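Local structure of cytoplasmic protein (7LPO) at residues K190-P195 / H579-N584; S441-R446 / G513-L518; I680-T685 / F713-A718. The protein is a fungal sterylglucosidase of glycosyl hydrolase family 5, which probably cleaves the beta-glucosidic bond that joins glucose to a sterol. All blocks are in the same frame, centred on the assembly; numbering follows the deposited sequence.

Contact 1. Residues K190-P195 / H579-N584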
ATOM      1  N   LYS A 190      15.334 -17.735  14.329  1.00 32.43           N
ATOM      2  CA  LYS A 190      16.448 -17.153  13.581  1.00 30.43           C
ATOM      3  C   LYS A 190      15.878 -16.116  12.629  1.00 26.88           C
ATOM      4  O   LYS A 190      15.882 -16.312  11.409  1.00 27.37           O
ATOM      5  CB  LYS A 190      17.227 -18.211  12.801  1.00 34.08           C
ATOM      6  CG  LYS A 190      18.150 -19.070  13.614  1.00 41.70           C
ATOM      7  CD  LYS A 190      18.526 -20.323  12.811  1.00 50.13           C
ATOM      8  CE  LYS A 190      20.039 -20.499  12.692  1.00 54.81           C
ATOM      9  NZ  LYS A 190      20.653 -19.703  11.583  1.00 56.12           N
ATOM     10  N   PRO A 191      15.372 -14.998  13.151  1.00 25.03           N
ATOM     11  CA  PRO A 191      14.697 -14.027  12.267  1.00 25.05           C
ATOM     12  C   PRO A 191      15.544 -13.588  11.087  1.00 25.68           C
ATOM     13  O   PRO A 191      14.999 -13.358  10.002  1.00 24.15           O
ATOM     14  CB  PRO A 191      14.378 -12.850  13.200  1.00 26.43           C
ATOM     15  CG  PRO A 191      15.263 -13.053  14.408  1.00 27.43           C
ATOM     16  CD  PRO A 191      15.421 -14.541  14.550  1.00 25.65           C
ATOM     17  N   GLN A 192      16.865 -13.478  11.262  1.00 28.59           N
ATOM     18  CA  GLN A 192      17.735 -13.065  10.169  1.00 31.09           C
ATOM     19  C   GLN A 192      17.690 -14.033   8.991  1.00 30.57           C
ATOM     20  O   GLN A 192      18.075 -13.651   7.882  1.00 31.74           O
ATOM     21  CB  GLN A 192      19.172 -12.900  10.678  1.00 33.72           C
ATOM     22  CG  GLN A 192      19.848 -14.181  11.193  1.00 36.56           C
ATOM     23  CD  GLN A 192      19.338 -14.640  12.557  1.00 36.89           C
ATOM     24  OE1 GLN A 192      18.782 -13.858  13.331  1.00 31.67           O
ATOM     25  NE2 GLN A 192      19.523 -15.920  12.847  1.00 42.14           N
ATOM     26  N   ASP A 193      17.196 -15.256   9.192  1.00 26.56           N
ATOM     27  CA  ASP A 193      17.065 -16.238   8.121  1.00 25.42           C
ATOM     28  C   ASP A 193      15.697 -16.215   7.447  1.00 24.70           C
ATOM     29  O   ASP A 193      15.440 -17.058   6.583  1.00 26.71           O
ATOM     30  CB  ASP A 193      17.310 -17.653   8.658  1.00 29.02           C
ATOM     31  CG  ASP A 193      18.790 -17.984   8.818  1.00 34.53           C
ATOM     32  OD1 ASP A 193      19.648 -17.126   8.513  1.00 37.07           O
ATOM     33  OD2 ASP A 193      19.091 -19.116   9.255  1.00 35.97           O
ATOM     34  N   PHE A 194      14.810 -15.312   7.837  1.00 22.55           N
ATOM     35  CA  PHE A 194      13.457 -15.254   7.280  1.00 19.63           C
ATOM     36  C   PHE A 194      13.523 -15.097   5.761  1.00 16.90           C
ATOM     37  O   PHE A 194      14.099 -14.111   5.277  1.00 17.44           O
ATOM     38  CB  PHE A 194      12.713 -14.082   7.922  1.00 19.51           C
ATOM     39  CG  PHE A 194      11.216 -14.192   7.874  1.00 17.97           C
ATOM     40  CD1 PHE A 194      10.579 -15.391   8.109  1.00 19.55           C
ATOM     41  CD2 PHE A 194      10.445 -13.076   7.610  1.00 18.76           C
ATOM     42  CE1 PHE A 194       9.203 -15.481   8.062  1.00 19.44           C
ATOM     43  CE2 PHE A 194       9.067 -13.156   7.575  1.00 19.38           C
ATOM     44  CZ  PHE A 194       8.446 -14.358   7.792  1.00 19.49           C
ATOM     45  N   PRO A 195      12.988 -16.037   4.980  1.00 16.84           N
ATOM     46  CA  PRO A 195      13.144 -15.944   3.521  1.00 17.99           C
ATOM     47  C   PRO A 195      12.515 -14.677   2.959  1.00 20.07           C
ATOM     48  O   PRO A 195      11.470 -14.212   3.418  1.00 19.07           O
ATOM     49  CB  PRO A 195      12.442 -17.207   2.997  1.00 18.03           C
ATOM     50  CG  PRO A 195      12.439 -18.155   4.142  1.00 20.50           C
ATOM     51  CD  PRO A 195      12.355 -17.303   5.392  1.00 19.84           C
ATOM     52  N   HIS A 579      20.233  -0.600   8.277  1.00 16.55           N
ATOM     53  CA  HIS A 579      20.754  -1.582   7.323  1.00 16.35           C
ATOM     54  C   HIS A 579      20.537  -3.011   7.808  1.00 14.90           C
ATOM     55  O   HIS A 579      20.249  -3.911   7.014  1.00 16.55           O
ATOM     56  CB  HIS A 579      22.245  -1.355   7.077  1.00 15.11           C
ATOM     57  CG  HIS A 579      22.547  -0.112   6.313  1.00 15.62           C
ATOM     58  ND1 HIS A 579      23.831   0.345   6.117  1.00 14.64           N
ATOM     59  CD2 HIS A 579      21.728   0.773   5.700  1.00 14.56           C
ATOM     60  CE1 HIS A 579      23.788   1.471   5.428  1.00 14.60           C
ATOM     61  NE2 HIS A 579      22.526   1.746   5.152  1.00 14.55           N
ATOM     62  N   GLU A 580      20.712  -3.251   9.104  1.00 15.28           N
ATOM     63  CA  GLU A 580      20.655  -4.618   9.611  1.00 15.62           C
ATOM     64  C   GLU A 580      19.254  -5.206   9.472  1.00 16.38           C
ATOM     65  O   GLU A 580      19.093  -6.347   9.027  1.00 14.96           O
ATOM     66  CB  GLU A 580      21.104  -4.644  11.070  1.00 20.93           C
ATOM     67  CG  GLU A 580      21.146  -6.036  11.665  1.00 27.46           C
ATOM     68  CD  GLU A 580      21.647  -6.043  13.093  1.00 33.06           C
ATOM     69  OE1 GLU A 580      21.896  -4.953  13.654  1.00 35.27           O
ATOM     70  OE2 GLU A 580      21.790  -7.148  13.651  1.00 35.14           O
ATOM     71  N   TRP A 581      18.225  -4.450   9.853  1.00 14.72           N
ATOM     72  CA  TRP A 581      16.860  -4.967   9.853  1.00 14.70           C
ATOM     73  C   TRP A 581      15.946  -4.273   8.850  1.00 15.00           C
ATOM     74  O   TRP A 581      14.739  -4.545   8.832  1.00 17.23           O
ATOM     75  CB  TRP A 581      16.264  -4.864  11.258  1.00 14.70           C
ATOM     76  CG  TRP A 581      17.023  -5.646  12.251  1.00 15.04           C
ATOM     77  CD1 TRP A 581      17.867  -5.159  13.202  1.00 16.78           C
ATOM     78  CD2 TRP A 581      17.033  -7.068  12.396  1.00 15.86           C
ATOM     79  NE1 TRP A 581      18.392  -6.185  13.932  1.00 19.47           N
ATOM     80  CE2 TRP A 581      17.895  -7.369  13.462  1.00 18.85           C
ATOM     81  CE3 TRP A 581      16.390  -8.115  11.731  1.00 15.78           C
ATOM     82  CZ2 TRP A 581      18.134  -8.672  13.881  1.00 20.25           C
ATOM     83  CZ3 TRP A 581      16.624  -9.398  12.142  1.00 17.69           C
ATOM     84  CH2 TRP A 581      17.500  -9.671  13.204  1.00 20.45           C
ATOM     85  N   GLY A 582      16.486  -3.392   8.017  1.00 14.57           N
ATOM     86  CA  GLY A 582      15.662  -2.738   7.017  1.00 14.51           C
ATOM     87  C   GLY A 582      14.605  -1.864   7.662  1.00 14.47           C
ATOM     88  O   GLY A 582      14.865  -1.142   8.636  1.00 14.46           O
ATOM     89  N   ASP A 583      13.377  -1.949   7.120  1.00 14.44           N
ATOM     90  CA  ASP A 583      12.241  -1.210   7.647  1.00 14.39           C
ATOM     91  C   ASP A 583      11.715  -1.810   8.973  1.00 14.42           C
ATOM     92  O   ASP A 583      10.687  -1.320   9.439  1.00 14.39           O
ATOM     93  CB  ASP A 583      11.092  -1.168   6.630  1.00 14.36           C
ATOM     94  CG  ASP A 583      11.447  -0.416   5.344  1.00 16.61           C
ATOM     95  OD1 ASP A 583      12.437   0.354   5.314  1.00 15.61           O
ATOM     96  OD2 ASP A 583      10.710  -0.600   4.350  1.00 14.31           O
ATOM     97  N   ASN A 584      12.389  -2.827   9.518  1.00 16.62           N
ATOM     98  CA  ASN A 584      11.991  -3.480  10.764  1.00 18.02           C
ATOM     99  C   ASN A 584      10.680  -4.236  10.600  1.00 17.10           C
ATOM    100  O   ASN A 584       9.873  -4.307  11.532  1.00 15.27           O
ATOM    101  CB  ASN A 584      11.875  -2.479  11.916  1.00 23.24           C
ATOM    102  CG  ASN A 584      13.176  -1.783  12.207  1.00 27.49           C
ATOM    103  OD1 ASN A 584      14.148  -2.421  12.593  1.00 29.16           O
ATOM    104  ND2 ASN A 584      13.213  -0.469  12.003  1.00 28.35           N
TER
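Pro-191 meets the indole of Trp-581 where two loops come together on the TIM-barrel fold expected for family 5 glycosidases: segment 190-195, which lies between helix 159-163 and helix 206-221, and segment 579-584, which follows strand 567-570. Segment 190-195 contains a 3-10 turn, residues 191-193. At its start the carbonyl O of Lys-190 accepts the N-H of Asp-193, and the lysine sends its ammonium back to the same residue, NZ to OD2 2.9 Å, in a salt bridge that meets OD2 from above the carboxylate plane. Pro-191, the next residue, brings CG obliquely to CH2 of Trp-581, 4.2 Å apart, the one apolar touch between the segments. The proline also rests on His-56, whose ring stacks with the same indole, and its carbonyl O is bound by NE2 of His-180. Gln-192 then passes the six-membered end of the indole, with its amide oxygen OE1 4.4 Å from Trp-581 CH2, a loose approach. With CG anti to the carbonyl carbon (chi1 -61°), the far end of the indole comes nearer to 190-195 than its CB does. Its CZ3 finally arrives 4.2 Å from the backbone N of Gln-192, which sits at the ring edge near the indole plane.

Contact 2. Residues S441-R446 / G513-L518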
ATOM      1  N   SER A 441     -24.519   6.584  -6.781  1.00 30.94           N
ATOM      2  CA  SER A 441     -25.204   6.975  -5.554  1.00 29.32           C
ATOM      3  C   SER A 441     -24.267   6.952  -4.352  1.00 32.03           C
ATOM      4  O   SER A 441     -24.582   7.556  -3.322  1.00 34.62           O
ATOM      5  CB  SER A 441     -26.408   6.062  -5.286  1.00 27.60           C
ATOM      6  OG  SER A 441     -26.096   4.695  -5.495  1.00 27.17           O
ATOM      7  N   PHE A 442     -23.130   6.262  -4.456  1.00 30.03           N
ATOM      8  CA  PHE A 442     -22.108   6.263  -3.414  1.00 26.01           C
ATOM      9  C   PHE A 442     -20.853   7.025  -3.816  1.00 23.07           C
ATOM     10  O   PHE A 442     -20.223   7.652  -2.964  1.00 22.85           O
ATOM     11  CB  PHE A 442     -21.718   4.825  -3.046  1.00 24.88           C
ATOM     12  CG  PHE A 442     -22.764   4.093  -2.261  1.00 27.77           C
ATOM     13  CD1 PHE A 442     -23.960   3.729  -2.852  1.00 28.33           C
ATOM     14  CD2 PHE A 442     -22.549   3.762  -0.931  1.00 30.36           C
ATOM     15  CE1 PHE A 442     -24.927   3.057  -2.128  1.00 30.39           C
ATOM     16  CE2 PHE A 442     -23.509   3.093  -0.203  1.00 32.24           C
ATOM     17  CZ  PHE A 442     -24.700   2.740  -0.796  1.00 32.54           C
ATOM     18  N   LEU A 443     -20.468   6.977  -5.089  1.00 22.19           N
ATOM     19  CA  LEU A 443     -19.311   7.746  -5.536  1.00 21.91           C
ATOM     20  C   LEU A 443     -19.603   9.243  -5.503  1.00 22.92           C
ATOM     21  O   LEU A 443     -18.808  10.029  -4.974  1.00 20.94           O
ATOM     22  CB  LEU A 443     -18.917   7.314  -6.942  1.00 21.36           C
ATOM     23  CG  LEU A 443     -18.391   5.890  -7.109  1.00 22.39           C
ATOM     24  CD1 LEU A 443     -18.089   5.619  -8.570  1.00 23.73           C
ATOM     25  CD2 LEU A 443     -17.164   5.687  -6.254  1.00 23.11           C
ATOM     26  N   LYS A 444     -20.735   9.649  -6.091  1.00 25.10           N
ATOM     27  CA  LYS A 444     -21.216  11.027  -6.052  1.00 23.88           C
ATOM     28  C   LYS A 444     -20.179  12.001  -6.602  1.00 21.30           C
ATOM     29  O   LYS A 444     -19.991  13.093  -6.069  1.00 23.30           O
ATOM     30  CB  LYS A 444     -21.623  11.421  -4.631  1.00 25.54           C
ATOM     31  CG  LYS A 444     -22.861  10.707  -4.099  1.00 26.59           C
ATOM     32  CD  LYS A 444     -23.336  11.329  -2.769  1.00 29.59           C
ATOM     33  CE  LYS A 444     -24.591  10.639  -2.241  1.00 34.95           C
ATOM     34  NZ  LYS A 444     -24.951  11.073  -0.858  1.00 38.15           N
ATOM     35  N   GLY A 445     -19.498  11.597  -7.672  1.00 19.19           N
ATOM     36  CA  GLY A 445     -18.573  12.478  -8.357  1.00 16.83           C
ATOM     37  C   GLY A 445     -17.370  12.899  -7.553  1.00 16.69           C
ATOM     38  O   GLY A 445     -16.782  13.948  -7.827  1.00 18.61           O
ATOM     39  N   ARG A 446     -16.964  12.101  -6.574  1.00 14.56           N
ATOM     40  CA  ARG A 446     -15.839  12.497  -5.733  1.00 15.54           C
ATOM     41  C   ARG A 446     -15.070  11.233  -5.339  1.00 15.70           C
ATOM     42  O   ARG A 446     -15.161  10.740  -4.210  1.00 15.00           O
ATOM     43  CB  ARG A 446     -16.309  13.273  -4.505  1.00 16.29           C
ATOM     44  CG  ARG A 446     -15.190  13.964  -3.770  1.00 16.63           C
ATOM     45  CD  ARG A 446     -15.611  15.340  -3.255  1.00 17.49           C
ATOM     46  NE  ARG A 446     -14.507  15.946  -2.517  1.00 17.83           N
ATOM     47  CZ  ARG A 446     -13.464  16.527  -3.099  1.00 17.67           C
ATOM     48  NH1 ARG A 446     -13.415  16.599  -4.424  1.00 17.32           N
ATOM     49  NH2 ARG A 446     -12.484  17.036  -2.365  1.00 17.86           N
ATOM     50  N   GLY A 513     -15.282   5.353 -14.223  1.00 26.52           N
ATOM     51  CA  GLY A 513     -15.732   6.550 -14.891  1.00 27.76           C
ATOM     52  C   GLY A 513     -14.585   7.518 -15.091  1.00 27.95           C
ATOM     53  O   GLY A 513     -13.408   7.140 -15.066  1.00 27.26           O
ATOM     54  N   ASN A 514     -14.936   8.787 -15.300  1.00 27.80           N
ATOM     55  CA  ASN A 514     -13.936   9.825 -15.539  1.00 27.39           C
ATOM     56  C   ASN A 514     -13.482  10.375 -14.193  1.00 23.44           C
ATOM     57  O   ASN A 514     -13.970  11.385 -13.681  1.00 22.97           O
ATOM     58  CB  ASN A 514     -14.493  10.897 -16.459  1.00 32.14           C
ATOM     59  CG  ASN A 514     -14.379  10.505 -17.915  1.00 37.92           C
ATOM     60  OD1 ASN A 514     -13.391  10.824 -18.585  1.00 41.27           O
ATOM     61  ND2 ASN A 514     -15.382   9.791 -18.412  1.00 39.63           N
ATOM     62  N   TYR A 515     -12.530   9.667 -13.609  1.00 22.71           N
ATOM     63  CA  TYR A 515     -11.989   9.947 -12.292  1.00 18.91           C
ATOM     64  C   TYR A 515     -10.476   9.890 -12.373  1.00 17.34           C
ATOM     65  O   TYR A 515      -9.916   9.267 -13.281  1.00 15.93           O
ATOM     66  CB  TYR A 515     -12.480   8.924 -11.262  1.00 20.77           C
ATOM     67  CG  TYR A 515     -13.918   9.084 -10.864  1.00 21.73           C
ATOM     68  CD1 TYR A 515     -14.321  10.158 -10.082  1.00 23.62           C
ATOM     69  CD2 TYR A 515     -14.875   8.155 -11.250  1.00 23.28           C
ATOM     70  CE1 TYR A 515     -15.635  10.305  -9.696  1.00 25.05           C
ATOM     71  CE2 TYR A 515     -16.201   8.299 -10.879  1.00 25.26           C
ATOM     72  CZ  TYR A 515     -16.568   9.378 -10.099  1.00 25.90           C
ATOM     73  OH  TYR A 515     -17.873   9.533  -9.714  1.00 27.91           O
ATOM     74  N   PRO A 516      -9.785  10.509 -11.427  1.00 15.98           N
ATOM     75  CA  PRO A 516      -8.322  10.404 -11.404  1.00 15.40           C
ATOM     76  C   PRO A 516      -7.871   9.015 -10.981  1.00 15.21           C
ATOM     77  O   PRO A 516      -8.635   8.215 -10.441  1.00 14.26           O
ATOM     78  CB  PRO A 516      -7.891  11.459 -10.378  1.00 18.10           C
ATOM     79  CG  PRO A 516      -9.124  12.306 -10.126  1.00 19.28           C
ATOM     80  CD  PRO A 516     -10.301  11.409 -10.388  1.00 17.17           C
ATOM     81  N   THR A 517      -6.600   8.738 -11.254  1.00 14.69           N
ATOM     82  CA  THR A 517      -5.923   7.544 -10.775  1.00 16.67           C
ATOM     83  C   THR A 517      -4.701   7.963  -9.967  1.00 20.06           C
ATOM     84  O   THR A 517      -3.974   8.883 -10.359  1.00 22.46           O
ATOM     85  CB  THR A 517      -5.485   6.635 -11.923  1.00 19.39           C
ATOM     86  OG1 THR A 517      -6.609   6.310 -12.749  1.00 22.04           O
ATOM     87  CG2 THR A 517      -4.863   5.354 -11.366  1.00 18.73           C
ATOM     88  N   LEU A 518      -4.471   7.287  -8.842  1.00 19.51           N
ATOM     89  CA  LEU A 518      -3.304   7.546  -8.013  1.00 14.07           C
ATOM     90  C   LEU A 518      -2.721   6.208  -7.607  1.00 14.87           C
ATOM     91  O   LEU A 518      -3.441   5.355  -7.084  1.00 15.67           O
ATOM     92  CB  LEU A 518      -3.681   8.381  -6.794  1.00 14.05           C
ATOM     93  CG  LEU A 518      -2.590   8.844  -5.830  1.00 18.78           C
ATOM     94  CD1 LEU A 518      -3.087  10.016  -4.989  1.00 18.53           C
ATOM     95  CD2 LEU A 518      -2.172   7.711  -4.932  1.00 17.79           C
TER
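The phenolic OH of Tyr-515 is gripped by two groups: Glu-440, just before the segment 441-446, is hydrogen-bonded to it through OE1, and Gly-445 N adds a weak bond of 3.3 Å to the same OH, bent to 121° at the hydrogen. Glu-440 also takes the N-H of Gly-445 on OE2, and so ties glycine and phenol together. The glycine belongs to a type I' turn, Leu-443 to Arg-446, between helix 440-443 and strand 447-449. Gly-445 brings CA to 3.3 Å from Tyr-515 OH, in the plane of the ring at its edge. Arg-446 N lies at that edge too, 3.8 Å from CE1 of Tyr-515. Leu-443 completes the fit, its CB 3.7 Å from the OH and its CD1 4.0 Å from CE2 of Tyr-515. The tyrosine, its CB directed toward the turn and CG anti to the carbonyl carbon (chi1 -73°), also rests on Ala-447. It thus joins this connection to the one from helix 490-512 to strand 518-522, in the barrel expected for this family. A backbone N-H at OE2 and a phenol at OE1 are consistent with an ionised Glu-440, which they would stabilise.

Contact 3. Residues I680-T685 / F713-A718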
ATOM      1  N   ILE A 680       5.278  13.395 -20.014  1.00 20.10           N
ATOM      2  CA  ILE A 680       6.435  13.774 -19.209  1.00 19.01           C
ATOM      3  C   ILE A 680       7.580  12.826 -19.518  1.00 18.89           C
ATOM      4  O   ILE A 680       7.389  11.606 -19.548  1.00 19.90           O
ATOM      5  CB  ILE A 680       6.142  13.731 -17.702  1.00 19.87           C
ATOM      6  CG1 ILE A 680       5.114  14.784 -17.314  1.00 19.98           C
ATOM      7  CG2 ILE A 680       7.435  13.940 -16.922  1.00 20.96           C
ATOM      8  CD1 ILE A 680       4.426  14.465 -16.008  1.00 20.35           C
ATOM      9  N   ASP A 681       8.774  13.386 -19.708  1.00 17.71           N
ATOM     10  CA  ASP A 681       9.980  12.604 -19.943  1.00 18.60           C
ATOM     11  C   ASP A 681      11.114  13.220 -19.139  1.00 19.18           C
ATOM     12  O   ASP A 681      11.338  14.432 -19.199  1.00 19.16           O
ATOM     13  CB  ASP A 681      10.353  12.571 -21.430  1.00 22.23           C
ATOM     14  CG  ASP A 681       9.405  11.718 -22.259  1.00 28.07           C
ATOM     15  OD1 ASP A 681       9.303  10.496 -22.007  1.00 30.32           O
ATOM     16  OD2 ASP A 681       8.771  12.268 -23.179  1.00 29.78           O
ATOM     17  N   PHE A 682      11.836  12.389 -18.401  1.00 17.09           N
ATOM     18  CA  PHE A 682      12.962  12.856 -17.610  1.00 15.74           C
ATOM     19  C   PHE A 682      14.085  11.845 -17.738  1.00 16.66           C
ATOM     20  O   PHE A 682      13.857  10.641 -17.588  1.00 17.67           O
ATOM     21  CB  PHE A 682      12.577  13.036 -16.142  1.00 14.79           C
ATOM     22  CG  PHE A 682      13.741  13.352 -15.247  1.00 16.61           C
ATOM     23  CD1 PHE A 682      14.429  14.544 -15.381  1.00 17.19           C
ATOM     24  CD2 PHE A 682      14.147  12.457 -14.278  1.00 17.40           C
ATOM     25  CE1 PHE A 682      15.490  14.846 -14.557  1.00 19.17           C
ATOM     26  CE2 PHE A 682      15.212  12.749 -13.451  1.00 20.18           C
ATOM     27  CZ  PHE A 682      15.887  13.944 -13.591  1.00 21.22           C
ATOM     28  N   ASP A 683      15.290  12.342 -17.998  1.00 16.62           N
ATOM     29  CA  ASP A 683      16.482  11.521 -18.148  1.00 16.63           C
ATOM     30  C   ASP A 683      17.510  11.960 -17.111  1.00 15.84           C
ATOM     31  O   ASP A 683      17.977  13.104 -17.135  1.00 16.05           O
ATOM     32  CB  ASP A 683      17.035  11.642 -19.564  1.00 19.48           C
ATOM     33  CG  ASP A 683      18.279  10.817 -19.774  1.00 23.60           C
ATOM     34  OD1 ASP A 683      18.196   9.573 -19.656  1.00 26.54           O
ATOM     35  OD2 ASP A 683      19.334  11.418 -20.062  1.00 22.89           O
ATOM     36  N   ILE A 684      17.877  11.043 -16.218  1.00 15.61           N
ATOM     37  CA  ILE A 684      18.798  11.390 -15.137  1.00 16.68           C
ATOM     38  C   ILE A 684      20.155  11.811 -15.693  1.00 18.09           C
ATOM     39  O   ILE A 684      20.739  12.807 -15.256  1.00 17.19           O
ATOM     40  CB  ILE A 684      18.952  10.214 -14.157  1.00 16.34           C
ATOM     41  CG1 ILE A 684      17.688  10.027 -13.322  1.00 19.72           C
ATOM     42  CG2 ILE A 684      20.161  10.457 -13.254  1.00 14.57           C
ATOM     43  CD1 ILE A 684      17.686   8.715 -12.512  1.00 21.73           C
ATOM     44  N   THR A 685      20.688  11.047 -16.647  1.00 24.11           N
ATOM     45  CA  THR A 685      22.068  11.260 -17.077  1.00 26.06           C
ATOM     46  C   THR A 685      22.250  12.637 -17.713  1.00 24.32           C
ATOM     47  O   THR A 685      23.201  13.360 -17.397  1.00 24.64           O
ATOM     48  CB  THR A 685      22.483  10.152 -18.047  1.00 31.17           C
ATOM     49  OG1 THR A 685      22.240   8.877 -17.443  1.00 34.78           O
ATOM     50  CG2 THR A 685      23.962  10.262 -18.402  1.00 31.15           C
ATOM     51  N   PHE A 713      16.694  20.838  -6.911  1.00 17.42           N
ATOM     52  CA  PHE A 713      18.114  21.103  -6.715  1.00 14.13           C
ATOM     53  C   PHE A 713      18.945  19.845  -6.910  1.00 16.68           C
ATOM     54  O   PHE A 713      20.101  19.920  -7.339  1.00 14.18           O
ATOM     55  CB  PHE A 713      18.374  21.635  -5.296  1.00 14.13           C
ATOM     56  CG  PHE A 713      17.873  23.024  -5.048  1.00 14.12           C
ATOM     57  CD1 PHE A 713      17.951  23.999  -6.026  1.00 17.91           C
ATOM     58  CD2 PHE A 713      17.340  23.357  -3.820  1.00 17.80           C
ATOM     59  CE1 PHE A 713      17.497  25.282  -5.784  1.00 20.67           C
ATOM     60  CE2 PHE A 713      16.881  24.625  -3.569  1.00 20.30           C
ATOM     61  CZ  PHE A 713      16.959  25.595  -4.556  1.00 22.27           C
ATOM     62  N   VAL A 714      18.385  18.688  -6.551  1.00 17.97           N
ATOM     63  CA  VAL A 714      19.089  17.414  -6.672  1.00 17.04           C
ATOM     64  C   VAL A 714      19.654  17.226  -8.073  1.00 17.14           C
ATOM     65  O   VAL A 714      20.737  16.653  -8.244  1.00 18.15           O
ATOM     66  CB  VAL A 714      18.140  16.260  -6.288  1.00 17.63           C
ATOM     67  CG1 VAL A 714      18.586  14.971  -6.914  1.00 18.07           C
ATOM     68  CG2 VAL A 714      18.041  16.132  -4.790  1.00 18.25           C
ATOM     69  N   HIS A 715      18.928  17.685  -9.097  1.00 17.38           N
ATOM     70  CA  HIS A 715      19.360  17.529 -10.478  1.00 19.08           C
ATOM     71  C   HIS A 715      19.817  18.818 -11.143  1.00 22.40           C
ATOM     72  O   HIS A 715      20.577  18.754 -12.117  1.00 26.15           O
ATOM     73  CB  HIS A 715      18.224  16.953 -11.340  1.00 17.84           C
ATOM     74  CG  HIS A 715      17.867  15.543 -11.004  1.00 17.70           C
ATOM     75  ND1 HIS A 715      18.640  14.470 -11.391  1.00 17.38           N
ATOM     76  CD2 HIS A 715      16.834  15.031 -10.297  1.00 17.37           C
ATOM     77  CE1 HIS A 715      18.091  13.354 -10.947  1.00 17.77           C
ATOM     78  NE2 HIS A 715      16.996  13.668 -10.277  1.00 18.46           N
ATOM     79  N   TYR A 716      19.354  19.973 -10.677  1.00 19.14           N
ATOM     80  CA  TYR A 716      19.480  21.211 -11.430  1.00 17.00           C
ATOM     81  C   TYR A 716      20.201  22.319 -10.668  1.00 16.25           C
ATOM     82  O   TYR A 716      20.327  23.431 -11.191  1.00 16.47           O
ATOM     83  CB  TYR A 716      18.087  21.692 -11.856  1.00 16.03           C
ATOM     84  CG  TYR A 716      17.369  20.747 -12.807  1.00 17.28           C
ATOM     85  CD1 TYR A 716      17.840  20.536 -14.096  1.00 17.46           C
ATOM     86  CD2 TYR A 716      16.225  20.072 -12.417  1.00 17.93           C
ATOM     87  CE1 TYR A 716      17.191  19.678 -14.968  1.00 18.35           C
ATOM     88  CE2 TYR A 716      15.561  19.217 -13.287  1.00 19.37           C
ATOM     89  CZ  TYR A 716      16.052  19.020 -14.559  1.00 19.13           C
ATOM     90  OH  TYR A 716      15.404  18.171 -15.424  1.00 20.62           O
ATOM     91  N   ALA A 717      20.686  22.056  -9.463  1.00 17.05           N
ATOM     92  CA  ALA A 717      21.398  23.086  -8.726  1.00 19.23           C
ATOM     93  C   ALA A 717      22.714  23.434  -9.420  1.00 19.30           C
ATOM     94  O   ALA A 717      23.319  22.612 -10.116  1.00 18.55           O
ATOM     95  CB  ALA A 717      21.674  22.625  -7.295  1.00 21.35           C
ATOM     96  N   ALA A 718      23.154  24.678  -9.229  1.00 22.91           N
ATOM     97  CA  ALA A 718      24.474  25.069  -9.708  1.00 26.56           C
ATOM     98  C   ALA A 718      25.559  24.230  -9.048  1.00 27.19           C
ATOM     99  O   ALA A 718      26.475  23.740  -9.718  1.00 28.12           O
ATOM    100  CB  ALA A 718      24.712  26.555  -9.441  1.00 28.29           C
TER
HETATM  101  O   HOH W   1      21.057  14.118 -12.817  1.00 20.14           O
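Different chi1 settings bring the rings of Phe-682 and His-715 together: in the phenylalanine CG stands anti to the backbone N (chi1 173°), whereas in the histidine it lies anti to the carbonyl carbon (chi1 -68°). The phenyl ring thereby drives CZ onto the imidazole, 3.4 Å above its centre. This is a T-shaped stack, edge of Phe-682 to face of His-715, with centroids 4.7 Å apart and planes at 76°. Val-714 CG1 covers the opposite face, near the rim, so that the imidazole is held between two apolar groups. The pair sits in the C-terminal beta domain of the family 5 enzyme, where strand 676-682, an outermost strand of a four-stranded antiparallel sheet, runs out beside the short helix 713-716. Tyr-716, next on that helix, comes to another part of the phenyl edge: its OH lies 3.4 Å from Phe-682 CE1 and is hydrogen-bonded to the carbonyl O of Thr-687. Beyond the strand end, Ile-684 adds CG1 at 4.1 Å from His-715 CE1 and leans on helix 547-559 with the same side chain. A water links the segments, 2.8 Å from Ile-684 O, to which it donates, and 2.8 Å from His-715 ND1, where it lies in the imidazole plane. The other nitrogen, NE2, has weak hydrogen bonds to the carbonyls of Ala-663 and Cys-666.

Aromatic rings carry all three contacts, yet their chemistry follows their place in the fold. Contact 1 lies at the surface, joins two loops by van der Waals touch alone, and buries the least area. Contacts 2 and 3 are buried and each gives its ring a polar anchor: a carboxylate and a backbone N-H in contact 2, a bridging water in contact 3. No secondary-structure element is shared by any two of them. Contacts 1 and 2 lie on opposite sides of the chain's centre, about 40 Å apart between centres, although contact 2 falls within the sequence that contact 1 spans. Contact 3 follows both in sequence and belongs to the C-terminal domain, its nearest atoms about 12 Å from contact 2.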